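Local coordinates for protein leucine aminopeptidase 2 (Saccharomyces cerevisiae, PDB 2XQ0) that cleaves di- and tripeptides preferentially as a zinc-dependent M1-family aminopeptidase and has a low epoxide hydrolase activity toward leukotriene A4 in vitro, at residues Y257-Y262 with E277-T282; K164-A169 with K199-A204; L175-S180 with I207-G212; A217-R222 with D234-F239; V225-F230 with I264-D269. One frame throughout, in Å; residues are numbered along the deposited sequence.

How the contacts relate
Contacts 1, 3, 4 and 5 are buried, whereas contact 2 is only partly so. Contacts 2 and 3 alternate along the chain: strand 165-172 leads to 177-179, and 201-202 to 209-211. F167 meets I207 between them, with a single antiparallel bridge in contact 2 and a longer antiparallel pairing in contact 3. Contacts 4 and 5 share helix 229-239 and one mixed sheet; contact 5 joins two parallel strands, while contact 4 sets the helix against the edge strand through one amide and an apolar patch. Contact 1 is a loop-to-loop contact built on an asparagine side chain and waters, and it alone includes a residue bound to the inhibitor. It touches all four others.

Contact 1: residues Y257-Y262 with E277-T282; sequences YEWGTY and ESPNMT. With BES (2-(3-amino-2-hydroxy-4-phenyl-butyrylamino)-4-methyl-pentanoic acid), chain B.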
# COMPACT_ATOMS: atom_id res chain seq x y z
N TYR A 257 -10.78 3.01 18.45
CA TYR A 257 -9.81 2.12 17.81
C TYR A 257 -9.74 0.91 18.74
O TYR A 257 -9.47 1.06 19.91
CB TYR A 257 -8.47 2.85 17.74
CG TYR A 257 -7.25 2.06 17.31
CD1 TYR A 257 -6.97 1.86 15.96
CD2 TYR A 257 -6.35 1.56 18.25
CE1 TYR A 257 -5.83 1.16 15.55
CE2 TYR A 257 -5.21 0.86 17.85
CZ TYR A 257 -4.96 0.67 16.50
OH TYR A 257 -3.82 -0.01 16.11
N GLU A 258 -9.98 -0.29 18.23
CA GLU A 258 -10.11 -1.42 19.14
C GLU A 258 -8.93 -2.41 19.13
O GLU A 258 -9.00 -3.45 19.78
CB GLU A 258 -11.42 -2.17 18.87
CG GLU A 258 -11.44 -2.92 17.56
CD GLU A 258 -12.84 -3.32 17.13
OE1 GLU A 258 -13.53 -2.49 16.49
OE2 GLU A 258 -13.26 -4.46 17.43
N TRP A 259 -7.86 -2.07 18.43
CA TRP A 259 -6.70 -2.96 18.31
C TRP A 259 -5.66 -2.83 19.43
O TRP A 259 -4.65 -3.54 19.44
CB TRP A 259 -6.02 -2.76 16.95
CG TRP A 259 -6.97 -2.96 15.78
CD1 TRP A 259 -7.88 -2.06 15.29
CD2 TRP A 259 -7.09 -4.13 14.96
NE1 TRP A 259 -8.56 -2.60 14.23
CE2 TRP A 259 -8.10 -3.87 14.00
CE3 TRP A 259 -6.47 -5.38 14.95
CZ2 TRP A 259 -8.48 -4.81 13.05
CZ3 TRP A 259 -6.84 -6.32 13.99
CH2 TRP A 259 -7.84 -6.03 13.06
N GLY A 260 -5.87 -1.91 20.37
CA GLY A 260 -4.94 -1.74 21.46
C GLY A 260 -3.83 -0.74 21.11
O GLY A 260 -4.01 0.47 21.22
N THR A 261 -2.68 -1.26 20.70
CA THR A 261 -1.57 -0.38 20.37
C THR A 261 -1.63 -0.04 18.89
O THR A 261 -2.23 -0.77 18.10
CB THR A 261 -0.24 -1.06 20.66
OG1 THR A 261 -0.17 -2.28 19.91
CG2 THR A 261 -0.12 -1.37 22.15
N TYR A 262 -1.05 1.10 18.54
CA TYR A 262 -0.76 1.43 17.15
C TYR A 262 0.74 1.70 17.00
O TYR A 262 1.22 2.80 17.32
CB TYR A 262 -1.56 2.64 16.66
CG TYR A 262 -1.28 2.86 15.20
CD1 TYR A 262 -1.97 2.14 14.22
CD2 TYR A 262 -0.28 3.72 14.78
CE1 TYR A 262 -1.69 2.32 12.87
CE2 TYR A 262 0.01 3.90 13.43
CZ TYR A 262 -0.70 3.20 12.49
OH TYR A 262 -0.40 3.38 11.15
N GLU A 277 -0.28 -1.95 6.21
CA GLU A 277 -1.13 -1.82 7.39
C GLU A 277 -1.28 -3.09 8.23
O GLU A 277 -2.38 -3.41 8.66
CB GLU A 277 -2.53 -1.38 6.92
CG GLU A 277 -3.32 -2.47 6.12
CD GLU A 277 -3.13 -2.42 4.58
OE1 GLU A 277 -2.12 -1.85 4.10
OE2 GLU A 277 -3.99 -2.96 3.86
N SER A 278 -0.20 -3.83 8.47
CA SER A 278 -0.30 -4.99 9.35
C SER A 278 -0.81 -4.53 10.69
O SER A 278 -0.28 -3.58 11.25
CB SER A 278 1.05 -5.66 9.56
OG SER A 278 1.44 -6.30 8.37
N PRO A 279 -1.86 -5.19 11.20
CA PRO A 279 -2.44 -4.84 12.51
C PRO A 279 -1.44 -4.86 13.64
O PRO A 279 -0.73 -5.84 13.83
CB PRO A 279 -3.48 -5.94 12.74
CG PRO A 279 -3.82 -6.42 11.39
CD PRO A 279 -2.58 -6.30 10.55
N ASN A 280 -1.42 -3.78 14.41
CA ASN A 280 -0.49 -3.61 15.52
C ASN A 280 0.97 -3.42 15.12
O ASN A 280 1.84 -3.30 15.98
CB ASN A 280 -0.61 -4.74 16.55
CG ASN A 280 -1.97 -4.77 17.24
OD1 ASN A 280 -2.71 -5.75 17.15
ND2 ASN A 280 -2.30 -3.70 17.93
N MET A 281 1.25 -3.38 13.81
CA MET A 281 2.62 -3.07 13.39
C MET A 281 2.64 -2.60 11.95
O MET A 281 2.93 -3.37 11.06
CB MET A 281 3.55 -4.28 13.56
CG MET A 281 5.06 -3.98 13.44
SD MET A 281 5.70 -2.71 14.57
CE MET A 281 5.36 -3.50 16.16
N THR A 282 2.33 -1.33 11.74
CA THR A 282 2.44 -0.73 10.42
C THR A 282 3.88 -0.81 9.94
O THR A 282 4.81 -0.48 10.68
CB THR A 282 1.97 0.75 10.51
OG1 THR A 282 0.55 0.78 10.60
CG2 THR A 282 2.40 1.54 9.27
N2 BES B . -0.94 -2.37 1.66
C1 BES B . -0.98 -1.25 0.75
C6 BES B . 0.11 -1.40 -0.32
C7 BES B . -0.15 -2.63 -1.16
C8 BES B . -1.43 -2.86 -1.66
C12 BES B . 0.87 -3.53 -1.43
C9 BES B . -1.68 -3.99 -2.43
C11 BES B . 0.62 -4.66 -2.20
C10 BES B . -0.66 -4.89 -2.70
C2 BES B . -0.80 0.08 1.49
O2 BES B . -1.76 0.31 2.54
C3 BES B . -0.89 1.17 0.48
O3 BES B . -1.97 1.47 -0.05
N1 BES B . 0.31 1.69 0.25
C4 BES B . 0.66 2.76 -0.66
C13 BES B . 0.71 3.98 0.24
C14 BES B . -0.15 5.13 -0.28
C15 BES B . -0.50 6.08 0.86
C16 BES B . -1.41 4.63 -0.98
C5 BES B . 2.05 2.46 -1.15
O1 BES B . 2.41 2.90 -2.26
O4 BES B . 2.80 1.76 -0.42
O HOH W 1 -3.07 -1.48 13.95
O HOH W 2 2.11 -3.81 19.04
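N280 reaches across to the loop 257-262 with its amide nitrogen, and the polar part of the contact gathers there. ND2 gives a nearly straight hydrogen bond to W259 O (2.8 Å, N-H...O angle 174°); the acceptor lies in the plane of the amide, while the donor stands above the carbonyl plane of W259. Weak bonds run from the same nitrogen to T261 O and T261 OG1, and OD1 is taken by Q198. CG of N280 is anti to its own carbonyl carbon, beside the backbone N (chi1 -64°). The N280 and T261 side chains cross at about a right angle. Y257 OH in turn donates to T261 O (2.7 Å). At the other end of the contact, the hydroxyls Y262 OH and T282 OG1 lie 2.8 Å apart.

Two waters add to these links: one donates to Y257 OH and accepts from N280 N, the other accepts from T261 OG1 and donates to N280 O. N280 sits in a type II beta turn, S278 to M281, closed by M281 N to S278 O (3.0 Å). The turn follows E277, a substrate-binding residue of this M1 aminopeptidase, whose OE1 accepts a hydrogen bond from N2 of the bound inhibitor bestatin (2.8 Å).

Between the two segments, apolar packing rests on W259 and P279, side by side and pointing the same way, with W259 CZ3 3.6 Å from P279 CB. Beyond it, I202 touches both side chains.

Contact 2: residues K164-A169 with K199-A204; sequences KSTFTA and KVPIPA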
# COMPACT_ATOMS: atom_id res chain seq x y z
N LYS A 164 -10.85 -15.00 7.98
CA LYS A 164 -10.19 -14.24 9.04
C LYS A 164 -10.20 -15.08 10.31
O LYS A 164 -11.17 -15.77 10.60
CB LYS A 164 -10.91 -12.91 9.28
CG LYS A 164 -11.20 -12.15 7.99
CD LYS A 164 -11.04 -10.65 8.18
CE LYS A 164 -12.30 -10.03 8.74
NZ LYS A 164 -12.21 -8.54 8.73
N SER A 165 -9.11 -15.00 11.06
CA SER A 165 -8.85 -15.88 12.18
C SER A 165 -8.03 -15.14 13.22
O SER A 165 -7.19 -14.33 12.86
CB SER A 165 -8.01 -17.07 11.69
OG SER A 165 -7.57 -17.87 12.76
N THR A 166 -8.28 -15.40 14.50
CA THR A 166 -7.35 -14.98 15.53
C THR A 166 -6.03 -15.74 15.34
O THR A 166 -6.01 -16.84 14.77
CB THR A 166 -7.93 -15.25 16.93
OG1 THR A 166 -8.29 -16.63 17.04
CG2 THR A 166 -9.19 -14.40 17.13
N PHE A 167 -4.94 -15.14 15.82
CA PHE A 167 -3.62 -15.77 15.77
C PHE A 167 -2.91 -15.76 17.12
O PHE A 167 -3.05 -14.83 17.90
CB PHE A 167 -2.68 -15.05 14.79
CG PHE A 167 -2.94 -15.36 13.35
CD1 PHE A 167 -3.99 -14.76 12.68
CD2 PHE A 167 -2.09 -16.21 12.65
CE1 PHE A 167 -4.21 -15.04 11.35
CE2 PHE A 167 -2.32 -16.49 11.31
CZ PHE A 167 -3.38 -15.91 10.66
N THR A 168 -2.13 -16.80 17.36
CA THR A 168 -1.05 -16.72 18.34
C THR A 168 0.22 -17.03 17.55
O THR A 168 0.15 -17.70 16.52
CB THR A 168 -1.22 -17.75 19.47
OG1 THR A 168 -1.67 -18.98 18.92
CG2 THR A 168 -2.24 -17.26 20.49
N ALA A 169 1.37 -16.59 18.04
CA ALA A 169 2.61 -16.84 17.32
C ALA A 169 3.80 -16.89 18.26
O ALA A 169 3.97 -16.01 19.10
CB ALA A 169 2.83 -15.77 16.25
N LYS A 199 -5.81 -10.86 18.85
CA LYS A 199 -7.12 -11.30 19.34
C LYS A 199 -8.30 -10.85 18.47
O LYS A 199 -9.42 -11.32 18.65
CB LYS A 199 -7.32 -10.90 20.81
CG LYS A 199 -6.25 -11.46 21.75
CD LYS A 199 -6.75 -11.64 23.18
CE LYS A 199 -6.65 -10.37 23.99
NZ LYS A 199 -6.81 -10.63 25.46
N VAL A 200 -8.04 -9.95 17.51
CA VAL A 200 -9.05 -9.57 16.52
C VAL A 200 -8.82 -10.44 15.29
O VAL A 200 -7.68 -10.55 14.84
CB VAL A 200 -8.87 -8.09 16.09
CG1 VAL A 200 -9.85 -7.73 14.97
CG2 VAL A 200 -9.01 -7.16 17.27
N PRO A 201 -9.88 -11.11 14.75
CA PRO A 201 -9.62 -12.01 13.62
C PRO A 201 -9.08 -11.26 12.41
O PRO A 201 -9.56 -10.16 12.12
CB PRO A 201 -11.01 -12.59 13.29
CG PRO A 201 -11.86 -12.33 14.48
CD PRO A 201 -11.28 -11.15 15.21
N ILE A 202 -8.08 -11.82 11.73
CA ILE A 202 -7.49 -11.17 10.56
C ILE A 202 -7.28 -12.15 9.38
O ILE A 202 -7.17 -13.36 9.59
CB ILE A 202 -6.16 -10.44 10.91
CG1 ILE A 202 -5.09 -11.39 11.51
CG2 ILE A 202 -6.43 -9.26 11.87
CD1 ILE A 202 -3.66 -10.82 11.45
N PRO A 203 -7.29 -11.62 8.14
CA PRO A 203 -6.92 -12.41 6.95
C PRO A 203 -5.40 -12.67 6.93
O PRO A 203 -4.63 -11.90 7.52
CB PRO A 203 -7.33 -11.50 5.78
CG PRO A 203 -7.25 -10.13 6.33
CD PRO A 203 -7.60 -10.22 7.79
N ALA A 204 -4.98 -13.74 6.27
CA ALA A 204 -3.56 -14.09 6.21
C ALA A 204 -2.70 -12.98 5.60
O ALA A 204 -1.52 -12.85 5.94
CB ALA A 204 -3.36 -15.40 5.42
O HOH W 3 -11.12 -8.05 11.45
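S165 and I202 form an antiparallel hydrogen-bonded pair, a short bridge between strand 165-172 and the strand 201-202, reached after the chain turns a corner at V200. Strand 165-172 lies between 28-40 and 193-199 in the large mixed sheet. Both backbone groups of each residue are satisfied across the bridge. S165 N donates to I202 O at 2.9 Å, and I202 N returns a straighter bond to S165 O, with an N-H...O angle of 171°. In each case the donor stands well above the carbonyl plane. The same two oxygens also receive CA-H...O contacts, from K164 CA to I202 O and from P201 CA to S165 O.

S165 OG donates to T166 O (2.7 Å) and is also hydrogen-bonded to T33 OG1; T166 OG1 is hydrogen-bonded to H32. K164 NZ is surrounded by T313 OG1, the carbonyls of L311 and K424, and a water that also lies 2.7 Å from P201 O.

The aliphatic part of the bent K164 chain runs beside P203, pointing the same way. F167 and I202 cross at about a right angle, F167 CD1 lying 3.7 Å from I202 CG1, while I202 O lies in plane at the edge of the F167 ring.

Contact 3: residues L175-S180 with I207-G212; sequences LPVVFS and IGIASG
P176 O receives two donors from the segment 207-212: S211 OG at 2.8 Å, from above the carbonyl plane, and G212 N at 3.1 Å, in that plane. S211 OG reaches it with chi1 -179°, anti to its own backbone N. The contact is an antiparallel strand pair, 177-179 against 209-211, with 177-179 at the edge of a four-stranded sheet. At its centre V178 and A210 exchange backbone bonds, V178 N to A210 O (2.9 Å) and A210 N to V178 O (3.0 Å).

V177 with S211 and F179 with I209 are non-hydrogen-bonded pairs on either side. At the far end S180 is gripped twice, its N donating to G208 O while its hydroxyl OG accepts from G208 N (3.0 Å).

The packing differs on the two faces. V178 CG2 meets A210 CB on one, and L265 of the neighbouring sheet covers both residues. On the other, V177 CG1 approaches I209 CG1, and the F179 ring extends past I207, which also touches F167. S180 OG lies over the centre of one face of the F179 ring. An alanine in place of F179 would probably open a gap beside I207 and leave F196 without the ring it meets. At the tip of that ring, F179 CZ comes to 3.8 Å from I207 CD1.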
# COMPACT_ATOMS: atom_id res chain seq x y z
N LEU A 175 17.78 -12.53 16.78
CA LEU A 175 17.63 -11.07 16.81
C LEU A 175 16.17 -10.70 17.12
O LEU A 175 15.28 -11.53 16.92
CB LEU A 175 18.02 -10.47 15.46
CG LEU A 175 19.49 -10.57 15.03
CD1 LEU A 175 19.69 -10.21 13.56
CD2 LEU A 175 20.37 -9.68 15.91
N PRO A 176 15.93 -9.49 17.63
CA PRO A 176 14.56 -9.01 17.90
C PRO A 176 13.54 -9.26 16.77
O PRO A 176 13.87 -9.24 15.58
CB PRO A 176 14.78 -7.51 18.13
CG PRO A 176 16.16 -7.44 18.80
CD PRO A 176 16.96 -8.55 18.12
N VAL A 177 12.31 -9.53 17.16
CA VAL A 177 11.24 -9.84 16.21
C VAL A 177 10.07 -8.92 16.51
O VAL A 177 9.72 -8.71 17.68
CB VAL A 177 10.71 -11.30 16.36
CG1 VAL A 177 9.46 -11.54 15.50
CG2 VAL A 177 11.79 -12.31 16.03
N VAL A 178 9.48 -8.37 15.47
CA VAL A 178 8.16 -7.77 15.61
C VAL A 178 7.17 -8.53 14.74
O VAL A 178 7.55 -9.17 13.75
CB VAL A 178 8.14 -6.28 15.29
CG1 VAL A 178 9.13 -5.54 16.19
CG2 VAL A 178 8.46 -6.07 13.81
N PHE A 179 5.90 -8.48 15.13
CA PHE A 179 4.85 -9.29 14.54
C PHE A 179 3.57 -8.47 14.55
O PHE A 179 3.43 -7.56 15.37
CB PHE A 179 4.65 -10.56 15.37
CG PHE A 179 3.51 -11.43 14.90
CD1 PHE A 179 3.69 -12.31 13.85
CD2 PHE A 179 2.27 -11.37 15.53
CE1 PHE A 179 2.63 -13.11 13.39
CE2 PHE A 179 1.22 -12.16 15.10
CZ PHE A 179 1.39 -13.04 14.04
N SER A 180 2.65 -8.79 13.66
CA SER A 180 1.36 -8.13 13.59
C SER A 180 0.42 -8.62 14.69
O SER A 180 -0.63 -9.24 14.42
CB SER A 180 0.73 -8.41 12.24
OG SER A 180 0.68 -9.80 12.00
N ILE A 207 -0.79 -10.67 7.95
CA ILE A 207 0.28 -11.14 8.81
C ILE A 207 1.55 -10.40 8.44
O ILE A 207 1.84 -10.16 7.26
CB ILE A 207 0.50 -12.65 8.71
CG1 ILE A 207 -0.67 -13.38 9.39
CG2 ILE A 207 1.82 -13.04 9.38
CD1 ILE A 207 -0.73 -13.12 10.89
N GLY A 208 2.28 -9.99 9.47
CA GLY A 208 3.52 -9.28 9.27
C GLY A 208 4.57 -9.78 10.23
O GLY A 208 4.28 -10.06 11.40
N ILE A 209 5.79 -9.94 9.72
CA ILE A 209 6.91 -10.33 10.58
C ILE A 209 8.18 -9.62 10.13
O ILE A 209 8.42 -9.46 8.93
CB ILE A 209 7.13 -11.86 10.56
CG1 ILE A 209 8.29 -12.25 11.49
CG2 ILE A 209 7.45 -12.33 9.16
CD1 ILE A 209 8.39 -13.73 11.74
N ALA A 210 8.99 -9.18 11.09
CA ALA A 210 10.33 -8.69 10.76
C ALA A 210 11.28 -9.06 11.88
O ALA A 210 10.87 -9.20 13.04
CB ALA A 210 10.34 -7.19 10.55
N SER A 211 12.54 -9.24 11.54
CA SER A 211 13.53 -9.52 12.57
C SER A 211 14.84 -8.93 12.17
O SER A 211 15.26 -9.05 11.01
CB SER A 211 13.67 -11.02 12.79
OG SER A 211 14.63 -11.29 13.81
N GLY A 212 15.45 -8.25 13.12
CA GLY A 212 16.77 -7.68 12.92
C GLY A 212 17.16 -6.90 14.14
O GLY A 212 16.55 -7.02 15.20

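Contact 4: residues A217-R222 with D234-F239; sequences APIGPR and DCQWEF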
# COMPACT_ATOMS: atom_id res chain seq x y z
N ALA A 217 11.13 3.10 20.64
CA ALA A 217 10.97 4.35 21.39
C ALA A 217 9.51 4.79 21.35
O ALA A 217 8.83 4.63 20.33
CB ALA A 217 11.85 5.44 20.79
N PRO A 218 9.01 5.33 22.45
CA PRO A 218 7.60 5.75 22.46
C PRO A 218 7.32 6.95 21.56
O PRO A 218 8.08 7.91 21.55
CB PRO A 218 7.36 6.12 23.92
CG PRO A 218 8.75 6.53 24.45
CD PRO A 218 9.67 5.56 23.76
N ILE A 219 6.23 6.89 20.81
CA ILE A 219 5.82 8.05 20.02
C ILE A 219 4.44 8.54 20.42
O ILE A 219 3.90 9.45 19.81
CB ILE A 219 5.83 7.76 18.50
CG1 ILE A 219 5.11 6.43 18.19
CG2 ILE A 219 7.26 7.73 18.00
CD1 ILE A 219 5.07 6.09 16.70
N GLY A 220 3.87 7.94 21.45
CA GLY A 220 2.57 8.37 21.96
C GLY A 220 2.14 7.45 23.08
O GLY A 220 2.81 6.45 23.34
N PRO A 221 1.01 7.75 23.73
CA PRO A 221 0.49 6.97 24.86
C PRO A 221 0.14 5.53 24.50
O PRO A 221 0.11 4.65 25.36
CB PRO A 221 -0.77 7.74 25.28
CG PRO A 221 -1.16 8.52 24.08
CD PRO A 221 0.13 8.89 23.40
N ARG A 222 -0.12 5.25 23.23
CA ARG A 222 -0.36 3.87 22.85
C ARG A 222 0.41 3.51 21.58
O ARG A 222 -0.01 2.63 20.83
CB ARG A 222 -1.86 3.59 22.68
CG ARG A 222 -2.53 4.54 21.73
CD ARG A 222 -4.04 4.34 21.66
NE ARG A 222 -4.70 5.60 21.30
CZ ARG A 222 -6.00 5.71 21.03
NH1 ARG A 222 -6.78 4.65 21.08
NH2 ARG A 222 -6.50 6.89 20.72
N ASP A 234 15.64 9.84 15.14
CA ASP A 234 15.06 10.61 14.04
C ASP A 234 13.61 10.18 13.81
O ASP A 234 12.73 11.02 13.55
CB ASP A 234 15.85 10.40 12.74
CG ASP A 234 17.21 11.09 12.75
OD1 ASP A 234 17.37 12.07 13.49
OD2 ASP A 234 18.11 10.66 12.00
N CYS A 235 13.36 8.88 13.89
CA CYS A 235 12.01 8.35 13.67
C CYS A 235 11.08 8.82 14.77
O CYS A 235 9.96 9.22 14.52
CB CYS A 235 12.05 6.83 13.64
SG CYS A 235 12.83 6.18 12.16
N GLN A 236 11.57 8.77 16.01
CA GLN A 236 10.76 9.19 17.15
C GLN A 236 10.32 10.63 17.00
O GLN A 236 9.15 10.98 17.23
CB GLN A 236 11.52 8.97 18.46
CG GLN A 236 10.68 9.24 19.71
CD GLN A 236 11.49 9.15 20.98
OE1 GLN A 236 12.71 9.31 20.97
NE2 GLN A 236 10.82 8.89 22.09
N TRP A 237 11.25 11.49 16.58
CA TRP A 237 10.91 12.90 16.45
C TRP A 237 9.88 13.08 15.34
O TRP A 237 8.99 13.91 15.45
CB TRP A 237 12.17 13.74 16.15
CG TRP A 237 11.86 15.21 16.06
CD1 TRP A 237 11.86 16.11 17.08
CD2 TRP A 237 11.49 15.94 14.88
NE1 TRP A 237 11.51 17.36 16.62
CE2 TRP A 237 11.29 17.28 15.27
CE3 TRP A 237 11.33 15.59 13.54
CZ2 TRP A 237 10.92 18.27 14.36
CZ3 TRP A 237 10.95 16.58 12.63
CH2 TRP A 237 10.76 17.90 13.05
N GLU A 238 9.99 12.30 14.28
CA GLU A 238 9.14 12.52 13.11
C GLU A 238 7.68 12.19 13.42
O GLU A 238 6.77 12.80 12.85
CB GLU A 238 9.63 11.71 11.91
CG GLU A 238 9.12 12.22 10.55
CD GLU A 238 10.07 13.27 9.92
OE1 GLU A 238 11.19 13.44 10.43
OE2 GLU A 238 9.69 13.90 8.91
N PHE A 239 7.45 11.26 14.35
CA PHE A 239 6.11 10.72 14.58
C PHE A 239 5.49 11.16 15.89
O PHE A 239 4.26 11.11 16.05
CB PHE A 239 6.16 9.19 14.59
CG PHE A 239 6.53 8.58 13.27
CD1 PHE A 239 5.98 9.06 12.09
CD2 PHE A 239 7.39 7.50 13.21
CE1 PHE A 239 6.32 8.49 10.87
CE2 PHE A 239 7.73 6.93 12.00
CZ PHE A 239 7.20 7.43 10.83
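Q236 links a helix to a strand by one side-chain hydrogen bond to P218, the two elements running almost parallel, their short axes 8° apart and 8.0 Å from each other. Its NE2 donates to P218 O at 3.0 Å with an N-H...O angle of 157°. The donor lies in the carbonyl plane of P218, and the acceptor lies close to the plane of the Q236 amide, which makes the bond close to coplanar with both groups. The reach depends on an extended side chain: CG is anti to the backbone N (chi1 -173°) and the chain stays extended beyond it. OE1 is held by K233 of the same helix.

Helix 229-239 here packs against strand 215-220, the outermost strand of a mixed five-stranded sheet, and follows the hairpin that this strand forms with 223-227. The strand carries a classic beta bulge, I219 and G220 both facing S223.

Packing surrounds the amide. A217 CB lies 3.7 Å from Q236 CD, and I219 CG2 lies 3.8 Å from Q236 O. The apolar contact is that of I219 with F239, side by side and pointing the same way; I219 CG2 and CD1 both meet F239 CB at 3.9 Å. I264 of the same sheet touches both side chains. An alanine in place of Q236 would probably leave P218 O without this donor and open a gap over the methyl group of A217.

Contact 5: residues V225-F230 with I264-D269; sequences VYTEPF and ILVNVD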
# COMPACT_ATOMS: atom_id res chain seq x y z
N VAL A 225 7.60 3.34 18.14
CA VAL A 225 8.25 3.11 16.85
C VAL A 225 9.42 2.13 16.99
O VAL A 225 10.14 2.15 17.99
CB VAL A 225 8.70 4.43 16.18
CG1 VAL A 225 9.74 5.16 17.04
CG2 VAL A 225 9.26 4.15 14.78
N TYR A 226 9.58 1.25 15.99
CA TYR A 226 10.66 0.26 15.94
C TYR A 226 11.51 0.55 14.72
O TYR A 226 10.99 0.88 13.67
CB TYR A 226 10.08 -1.15 15.84
CG TYR A 226 9.37 -1.60 17.09
CD1 TYR A 226 10.04 -2.31 18.07
CD2 TYR A 226 8.02 -1.30 17.29
CE1 TYR A 226 9.40 -2.72 19.22
CE2 TYR A 226 7.37 -1.71 18.44
CZ TYR A 226 8.07 -2.42 19.41
OH TYR A 226 7.45 -2.83 20.57
N THR A 227 12.83 0.49 14.86
CA THR A 227 13.72 0.66 13.72
C THR A 227 15.16 0.35 14.11
O THR A 227 15.42 -0.05 15.24
CB THR A 227 13.65 2.08 13.10
OG1 THR A 227 14.40 2.12 11.88
CG2 THR A 227 14.17 3.13 14.05
N GLU A 228 16.08 0.54 13.17
CA GLU A 228 17.50 0.34 13.48
C GLU A 228 17.98 1.46 14.41
O GLU A 228 17.62 2.63 14.23
CB GLU A 228 18.33 0.28 12.19
CG GLU A 228 17.99 -0.91 11.29
CD GLU A 228 18.58 -0.80 9.89
OE1 GLU A 228 17.91 -0.21 9.01
OE2 GLU A 228 19.71 -1.29 9.66
N PRO A 229 18.79 1.10 15.42
CA PRO A 229 19.25 2.09 16.40
C PRO A 229 19.72 3.42 15.78
O PRO A 229 19.38 4.48 16.31
CB PRO A 229 20.40 1.38 17.11
CG PRO A 229 20.02 -0.10 17.01
CD PRO A 229 19.35 -0.24 15.67
N PHE A 230 20.45 3.37 14.67
CA PHE A 230 21.05 4.59 14.13
C PHE A 230 20.01 5.62 13.74
O PHE A 230 20.28 6.83 13.72
CB PHE A 230 21.99 4.28 12.95
CG PHE A 230 21.27 4.06 11.65
CD1 PHE A 230 21.02 5.14 10.80
CD2 PHE A 230 20.85 2.80 11.27
CE1 PHE A 230 20.37 4.94 9.59
CE2 PHE A 230 20.19 2.60 10.06
CZ PHE A 230 19.94 3.67 9.23
N ILE A 264 4.57 1.47 14.82
CA ILE A 264 5.14 1.63 13.49
C ILE A 264 6.54 1.01 13.41
O ILE A 264 7.39 1.28 14.25
CB ILE A 264 5.22 3.11 13.12
CG1 ILE A 264 3.82 3.74 13.18
CG2 ILE A 264 5.90 3.31 11.73
CD1 ILE A 264 3.83 5.25 13.12
N LEU A 265 6.77 0.15 12.41
CA LEU A 265 8.10 -0.35 12.10
C LEU A 265 8.66 0.45 10.94
O LEU A 265 8.08 0.43 9.86
CB LEU A 265 8.05 -1.84 11.68
CG LEU A 265 9.35 -2.40 11.09
CD1 LEU A 265 10.43 -2.42 12.13
CD2 LEU A 265 9.16 -3.82 10.51
N VAL A 266 9.76 1.18 11.15
CA VAL A 266 10.38 1.91 10.06
C VAL A 266 11.42 1.00 9.47
O VAL A 266 12.45 0.72 10.09
CB VAL A 266 11.00 3.26 10.50
CG1 VAL A 266 11.76 3.88 9.34
CG2 VAL A 266 9.90 4.23 10.97
N ASN A 267 11.13 0.49 8.28
CA ASN A 267 11.90 -0.61 7.72
C ASN A 267 13.25 -0.21 7.15
O ASN A 267 13.60 0.98 7.12
CB ASN A 267 11.08 -1.31 6.64
CG ASN A 267 10.58 -2.66 7.07
OD1 ASN A 267 11.30 -3.43 7.71
ND2 ASN A 267 9.35 -2.98 6.71
N VAL A 268 14.00 -1.21 6.69
CA VAL A 268 15.28 -1.00 6.01
C VAL A 268 15.06 -0.26 4.69
O VAL A 268 13.95 -0.23 4.16
CB VAL A 268 16.01 -2.36 5.75
CG1 VAL A 268 16.42 -3.00 7.07
CG2 VAL A 268 15.13 -3.30 4.95
N ASP A 269 16.12 0.31 4.14
CA ASP A 269 15.99 1.15 2.96
C ASP A 269 15.47 0.42 1.70
O ASP A 269 14.89 1.05 0.82
CB ASP A 269 17.29 1.93 2.69
CG ASP A 269 17.80 2.63 3.95
OD1 ASP A 269 17.42 3.79 4.20
OD2 ASP A 269 18.59 2.01 4.70
O HOH W 4 19.25 -0.14 6.24
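T227 turns its hydroxyl toward V266 because OG1 is anti to the backbone N (chi1 -172°), and there it donates to V266 O at 3.0 Å. The T227 and V266 side chains lie side by side, pointing the same way. V225 CG2 is also anti to its backbone N, which brings it to 3.9 Å from V266 CG2, the two side chains crossing obliquely.

Between these pairs the strands 225-227 and 264-266 are bonded through Y226. Its N donates to I264 O (2.8 Å), and its O accepts from V266 N (2.8 Å), both bonds running nearly along the C=O axis. On the face of Y226 and L265, Y226 CB meets L265 CD1 at 3.9 Å.

Past the strands, the extended E228 side chain brings OE1 to 3.7 Å from V268 CG1. A water donates to both E228 OE1 and D269 OD2, and would probably ease the repulsion between the two carboxylates; D269 also forms a salt bridge with R231. C235 and F239 of helix 229-239 pack on V266.

The two strands, 24° apart in direction, are adjacent parallel strands of the mixed sheet joined through helices 229-239 and 243-253, a beta-alpha-beta crossover.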